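One contact in two related proteins. Structure 1 is single-stranded DNA-binding protein WHY1, chloroplastic from Arabidopsis thaliana, which binds single-stranded DNA as a homotetramer, keeps the plastid genome stable against illegitimate recombination, and modulates telomere length in the nucleus: PDB 4KOO (chain A, 1.88 Å), residues I15-A20 and I135-T140. Structure 2 is single-stranded DNA-binding protein WHY3, chloroplastic from Arabidopsis thaliana: PDB 4KOQ (chain B, 1.85 Å), residues I15-A20 and V135-T140. Structure 2 is superposed on structure 1 by the backbone atoms of these residues (RMSD 0.12 Å); each is numbered along its deposited sequence.

Structure 1 (4KOO).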
loop_
_atom_site.group_PDB
_atom_site.type_symbol
_atom_site.label_atom_id
_atom_site.label_comp_id
_atom_site.label_asym_id
_atom_site.label_seq_id
_atom_site.Cartn_x
_atom_site.Cartn_y
_atom_site.Cartn_z
ATOM N N ILE A 15 0.077 0.553 -23.077
ATOM C CA ILE A 15 -0.173 1.924 -23.504
ATOM C C ILE A 15 0.038 1.951 -25.002
ATOM O O ILE A 15 1.105 1.573 -25.483
ATOM C CB ILE A 15 0.804 2.869 -22.815
ATOM C CG1 ILE A 15 0.542 2.846 -21.311
ATOM C CG2 ILE A 15 0.726 4.301 -23.377
ATOM C CD1 ILE A 15 1.586 3.553 -20.509
ATOM N N TYR A 16 -0.999 2.356 -25.728
ATOM C CA TYR A 16 -0.981 2.437 -27.180
ATOM C C TYR A 16 -0.930 3.889 -27.671
ATOM O O TYR A 16 -1.801 4.686 -27.334
ATOM C CB TYR A 16 -2.258 1.778 -27.704
ATOM C CG TYR A 16 -2.413 0.350 -27.264
ATOM C CD1 TYR A 16 -1.600 -0.636 -27.781
ATOM C CD2 TYR A 16 -3.389 -0.018 -26.333
ATOM C CE1 TYR A 16 -1.730 -1.944 -27.388
ATOM C CE2 TYR A 16 -3.527 -1.321 -25.947
ATOM C CZ TYR A 16 -2.705 -2.277 -26.476
ATOM O OH TYR A 16 -2.826 -3.586 -26.093
ATOM N N LYS A 17 0.091 4.253 -28.447
ATOM C CA LYS A 17 0.175 5.624 -28.981
ATOM C C LYS A 17 0.287 5.612 -30.517
ATOM O O LYS A 17 0.169 4.561 -31.144
ATOM C CB LYS A 17 1.323 6.395 -28.319
ATOM C CG LYS A 17 1.103 6.595 -26.828
ATOM C CD LYS A 17 -0.047 7.606 -26.602
ATOM C CE LYS A 17 -0.520 7.643 -25.158
ATOM N NZ LYS A 17 0.522 8.027 -24.259
ATOM N N GLY A 18 0.476 6.785 -31.100
ATOM C CA GLY A 18 0.427 6.963 -32.540
ATOM C C GLY A 18 1.459 6.158 -33.297
ATOM O O GLY A 18 1.151 5.549 -34.316
ATOM N N LYS A 19 2.681 6.132 -32.784
ATOM C CA LYS A 19 3.776 5.465 -33.475
ATOM C C LYS A 19 4.350 4.246 -32.764
ATOM O O LYS A 19 5.218 3.584 -33.298
ATOM C CB LYS A 19 4.880 6.482 -33.745
ATOM C CG LYS A 19 4.403 7.657 -34.581
ATOM C CD LYS A 19 3.856 7.197 -35.946
ATOM C CE LYS A 19 4.845 6.277 -36.696
ATOM N NZ LYS A 19 4.367 5.819 -38.050
ATOM N N ALA A 20 3.854 3.930 -31.573
ATOM C CA ALA A 20 4.448 2.873 -30.776
ATOM C C ALA A 20 3.498 2.438 -29.670
ATOM O O ALA A 20 2.615 3.203 -29.267
ATOM C CB ALA A 20 5.797 3.334 -30.163
ATOM N N ILE A 135 12.906 2.756 -30.117
ATOM C CA ILE A 135 11.456 2.969 -30.064
ATOM C C ILE A 135 11.150 3.965 -28.938
ATOM O O ILE A 135 11.581 3.780 -27.799
ATOM C CB ILE A 135 10.671 1.687 -29.840
ATOM C CG1 ILE A 135 10.900 0.681 -30.977
ATOM C CG2 ILE A 135 9.144 1.999 -29.828
ATOM C CD1 ILE A 135 10.380 -0.702 -30.705
ATOM N N TYR A 136 10.424 5.012 -29.288
ATOM C CA TYR A 136 10.059 6.093 -28.393
ATOM C C TYR A 136 8.563 6.081 -28.129
ATOM O O TYR A 136 7.757 5.929 -29.053
ATOM C CB TYR A 136 10.451 7.391 -29.068
ATOM C CG TYR A 136 10.070 8.667 -28.371
ATOM C CD1 TYR A 136 8.785 9.182 -28.470
ATOM C CD2 TYR A 136 11.000 9.379 -27.637
ATOM C CE1 TYR A 136 8.448 10.338 -27.856
ATOM C CE2 TYR A 136 10.672 10.561 -27.060
ATOM C CZ TYR A 136 9.398 11.030 -27.157
ATOM O OH TYR A 136 9.078 12.210 -26.532
ATOM N N ILE A 137 8.167 6.216 -26.870
ATOM C CA ILE A 137 6.732 6.359 -26.593
ATOM C C ILE A 137 6.446 7.426 -25.539
ATOM O O ILE A 137 7.057 7.458 -24.466
ATOM C CB ILE A 137 6.091 5.030 -26.230
ATOM C CG1 ILE A 137 4.557 5.155 -26.202
ATOM C CG2 ILE A 137 6.587 4.504 -24.922
ATOM C CD1 ILE A 137 3.863 3.828 -26.074
ATOM N N PRO A 138 5.514 8.324 -25.850
ATOM C CA PRO A 138 5.126 9.331 -24.869
ATOM C C PRO A 138 4.083 8.737 -23.921
ATOM O O PRO A 138 3.318 7.839 -24.298
ATOM C CB PRO A 138 4.502 10.422 -25.732
ATOM C CG PRO A 138 3.873 9.652 -26.843
ATOM C CD PRO A 138 4.827 8.530 -27.144
ATOM N N ILE A 139 4.108 9.223 -22.692
ATOM C CA ILE A 139 3.290 8.729 -21.598
ATOM C C ILE A 139 2.705 9.971 -20.950
ATOM O O ILE A 139 3.436 10.862 -20.568
ATOM C CB ILE A 139 4.185 8.022 -20.511
ATOM C CG1 ILE A 139 5.130 6.973 -21.143
ATOM C CG2 ILE A 139 3.363 7.344 -19.453
ATOM C CD1 ILE A 139 4.470 5.773 -21.690
ATOM N N THR A 140 1.400 10.038 -20.784
ATOM C CA THR A 140 0.816 11.174 -20.115
ATOM C C THR A 140 1.074 11.116 -18.614
ATOM O O THR A 140 1.402 10.085 -18.068
ATOM C CB THR A 140 -0.727 11.246 -20.304
ATOM O OG1 THR A 140 -1.344 10.164 -19.582
ATOM C CG2 THR A 140 -1.087 11.156 -21.765
#
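A20 and I135 meet methyl to methyl, CB of A20 lying 3.6 Å from CG2 of I135, where two antiparallel four-strand sheets of the Whirly domain face each other. Residues 15-20 end strand 9-16 and turn into strand 20-33; residues 135-140 close strand 131-139, just ahead of helix 141-158. I135 has CG2 anti to its backbone N, which turns that branch to A20, while its side chain also rests on F51 of strand 39-53. Further along, CD1 of I15 meets CD1 of I139 at 3.8 Å, and I137 sets its CD1 against the backbone oxygens of both I15 and A20, 3.5 Å from O of A20. These apolar groups are buried.

The polar part belongs to K17. Its chain crosses I137 at about a right angle, CG of K17 3.8 Å from CG1 of I137, and its bends at chi2 and chi4 let NZ donate to O of P138 at 2.8 Å, from above the carbonyl plane. E143 of helix 141-158 adds a salt bridge to the same NZ. Residues 17-22 are probably required for binding single-stranded DNA.

Structure 2 (4KOQ).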
loop_
_atom_site.group_PDB
_atom_site.type_symbol
_atom_site.label_atom_id
_atom_site.label_comp_id
_atom_site.label_asym_id
_atom_site.label_seq_id
_atom_site.Cartn_x
_atom_site.Cartn_y
_atom_site.Cartn_z
ATOM N N ILE B 15 -0.031 0.506 -23.172
ATOM C CA ILE B 15 -0.228 1.883 -23.558
ATOM C C ILE B 15 -0.025 1.931 -25.046
ATOM O O ILE B 15 1.034 1.536 -25.536
ATOM C CB ILE B 15 0.767 2.764 -22.846
ATOM C CG1 ILE B 15 0.529 2.656 -21.342
ATOM C CG2 ILE B 15 0.640 4.230 -23.274
ATOM C CD1 ILE B 15 1.691 3.092 -20.509
ATOM N N TYR B 16 -1.050 2.385 -25.760
ATOM C CA TYR B 16 -1.033 2.402 -27.212
ATOM C C TYR B 16 -1.008 3.827 -27.723
ATOM O O TYR B 16 -1.877 4.625 -27.392
ATOM C CB TYR B 16 -2.288 1.722 -27.723
ATOM C CG TYR B 16 -2.416 0.294 -27.320
ATOM C CD1 TYR B 16 -1.659 -0.679 -27.924
ATOM C CD2 TYR B 16 -3.298 -0.086 -26.313
ATOM C CE1 TYR B 16 -1.762 -1.985 -27.552
ATOM C CE2 TYR B 16 -3.412 -1.400 -25.942
ATOM C CZ TYR B 16 -2.649 -2.340 -26.570
ATOM O OH TYR B 16 -2.745 -3.652 -26.210
ATOM N N LYS B 17 0.015 4.175 -28.494
ATOM C CA LYS B 17 0.105 5.511 -28.997
ATOM C C LYS B 17 0.224 5.505 -30.516
ATOM O O LYS B 17 0.224 4.449 -31.159
ATOM C CB LYS B 17 1.284 6.260 -28.343
ATOM C CG LYS B 17 1.077 6.556 -26.847
ATOM C CD LYS B 17 -0.100 7.522 -26.590
ATOM C CE LYS B 17 -0.517 7.503 -25.134
ATOM N NZ LYS B 17 0.351 8.387 -24.343
ATOM N N GLY B 18 0.367 6.699 -31.079
ATOM C CA GLY B 18 0.351 6.864 -32.516
ATOM C C GLY B 18 1.423 6.115 -33.273
ATOM O O GLY B 18 1.158 5.561 -34.340
ATOM N N LYS B 19 2.633 6.093 -32.720
ATOM C CA LYS B 19 3.803 5.561 -33.395
ATOM C C LYS B 19 4.376 4.331 -32.714
ATOM O O LYS B 19 5.287 3.718 -33.230
ATOM C CB LYS B 19 4.890 6.636 -33.436
ATOM C CG LYS B 19 4.516 7.858 -34.271
ATOM C CD LYS B 19 5.495 8.998 -34.030
ATOM C CE LYS B 19 5.093 10.264 -34.762
ATOM N NZ LYS B 19 5.913 11.428 -34.307
ATOM N N ALA B 20 3.866 3.987 -31.534
ATOM C CA ALA B 20 4.461 2.900 -30.741
ATOM C C ALA B 20 3.466 2.443 -29.685
ATOM O O ALA B 20 2.544 3.174 -29.370
ATOM C CB ALA B 20 5.703 3.376 -30.085
ATOM N N VAL B 135 12.940 2.808 -30.009
ATOM C CA VAL B 135 11.487 2.985 -29.984
ATOM C C VAL B 135 11.194 4.008 -28.909
ATOM O O VAL B 135 11.707 3.869 -27.804
ATOM C CB VAL B 135 10.733 1.679 -29.628
ATOM C CG1 VAL B 135 9.211 1.937 -29.596
ATOM C CG2 VAL B 135 11.038 0.586 -30.627
ATOM N N TYR B 136 10.415 5.032 -29.239
ATOM C CA TYR B 136 10.041 6.087 -28.298
ATOM C C TYR B 136 8.560 6.032 -28.093
ATOM O O TYR B 136 7.804 5.793 -29.057
ATOM C CB TYR B 136 10.332 7.446 -28.903
ATOM C CG TYR B 136 11.794 7.777 -29.007
ATOM C CD1 TYR B 136 12.549 7.349 -30.089
ATOM C CD2 TYR B 136 12.409 8.552 -28.040
ATOM C CE1 TYR B 136 13.905 7.673 -30.177
ATOM C CE2 TYR B 136 13.748 8.861 -28.110
ATOM C CZ TYR B 136 14.484 8.442 -29.190
ATOM O OH TYR B 136 15.826 8.761 -29.248
ATOM N N ILE B 137 8.113 6.299 -26.877
ATOM C CA ILE B 137 6.677 6.394 -26.642
ATOM C C ILE B 137 6.435 7.448 -25.583
ATOM O O ILE B 137 7.093 7.469 -24.557
ATOM C CB ILE B 137 6.073 5.049 -26.300
ATOM C CG1 ILE B 137 4.531 5.142 -26.315
ATOM C CG2 ILE B 137 6.601 4.565 -24.960
ATOM C CD1 ILE B 137 3.799 3.843 -26.033
ATOM N N PRO B 138 5.551 8.392 -25.868
ATOM C CA PRO B 138 5.161 9.375 -24.858
ATOM C C PRO B 138 4.084 8.829 -23.919
ATOM O O PRO B 138 3.172 8.106 -24.345
ATOM C CB PRO B 138 4.573 10.514 -25.694
ATOM C CG PRO B 138 4.035 9.835 -26.887
ATOM C CD PRO B 138 4.890 8.630 -27.155
ATOM N N ILE B 139 4.226 9.170 -22.651
ATOM C CA ILE B 139 3.369 8.665 -21.572
ATOM C C ILE B 139 2.826 9.923 -20.898
ATOM O O ILE B 139 3.616 10.752 -20.439
ATOM C CB ILE B 139 4.258 7.833 -20.570
ATOM C CG1 ILE B 139 5.003 6.681 -21.293
ATOM C CG2 ILE B 139 3.487 7.238 -19.417
ATOM C CD1 ILE B 139 4.062 5.685 -21.952
ATOM N N THR B 140 1.515 10.079 -20.829
ATOM C CA THR B 140 0.927 11.241 -20.143
ATOM C C THR B 140 1.156 11.176 -18.662
ATOM O O THR B 140 1.426 10.105 -18.106
ATOM C CB THR B 140 -0.597 11.387 -20.379
ATOM O OG1 THR B 140 -1.301 10.288 -19.781
ATOM C CG2 THR B 140 -0.940 11.481 -21.896
#
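A20 and V135 meet methyl to methyl, with CB of A20 3.8 Å from CG1 of V135. That branch stands anti to the backbone N of V135 (chi1 179°), which turns it to A20; the side chain also rests on F51 of strand 39-56. Further along, CD1 of I15 meets CD1 of I139 at 3.8 Å, and I137 sets its CD1 against the backbone oxygens of both I15 and A20, 3.6 Å from O of A20. These apolar groups are buried.

The polar part belongs to K17. Its chain crosses I137 at about a right angle, CG of K17 3.8 Å from CG1 of I137, and its bends at chi2 and chi4 bring NZ within 2.8 Å of O of P138, to which it donates from above the carbonyl plane. E143 of helix 141-158 adds a salt bridge to the same NZ. K17 opens the region, residues 17-22, that is probably required for binding single-stranded DNA.

Structure 1 against structure 2
The sharpest difference is one methyl: CD1 of I135(A) has no counterpart in the side chain of V135(B). The rest of the side chain keeps its place. CG2 of I135(A) and CG1 of V135(B) lie 0.2 Å apart, and CG1 of I135(A) falls on CG2 of V135(B), 0.4 Å apart after superposition. The branch that meets A20(A) or A20(B) is thus kept, and both alanines are touched; what V135(B) lacks is the tip of the other branch, so it probably reaches less far on that side. Both I135(A) and V135(B) are buried.

The side chains of I15(A), K17(A), I137(A), I139(A) and T140(A) and their counterparts keep their place, and the comparable CA atoms coincide within the error. The lysine bond is kept too, from NZ of K17(A) to O of P138(A) and from NZ of K17(B) to O of P138(B). Apart from the exchange, the side chain of Y136(A) lies differently from that of Y136(B), touching nothing across the contact.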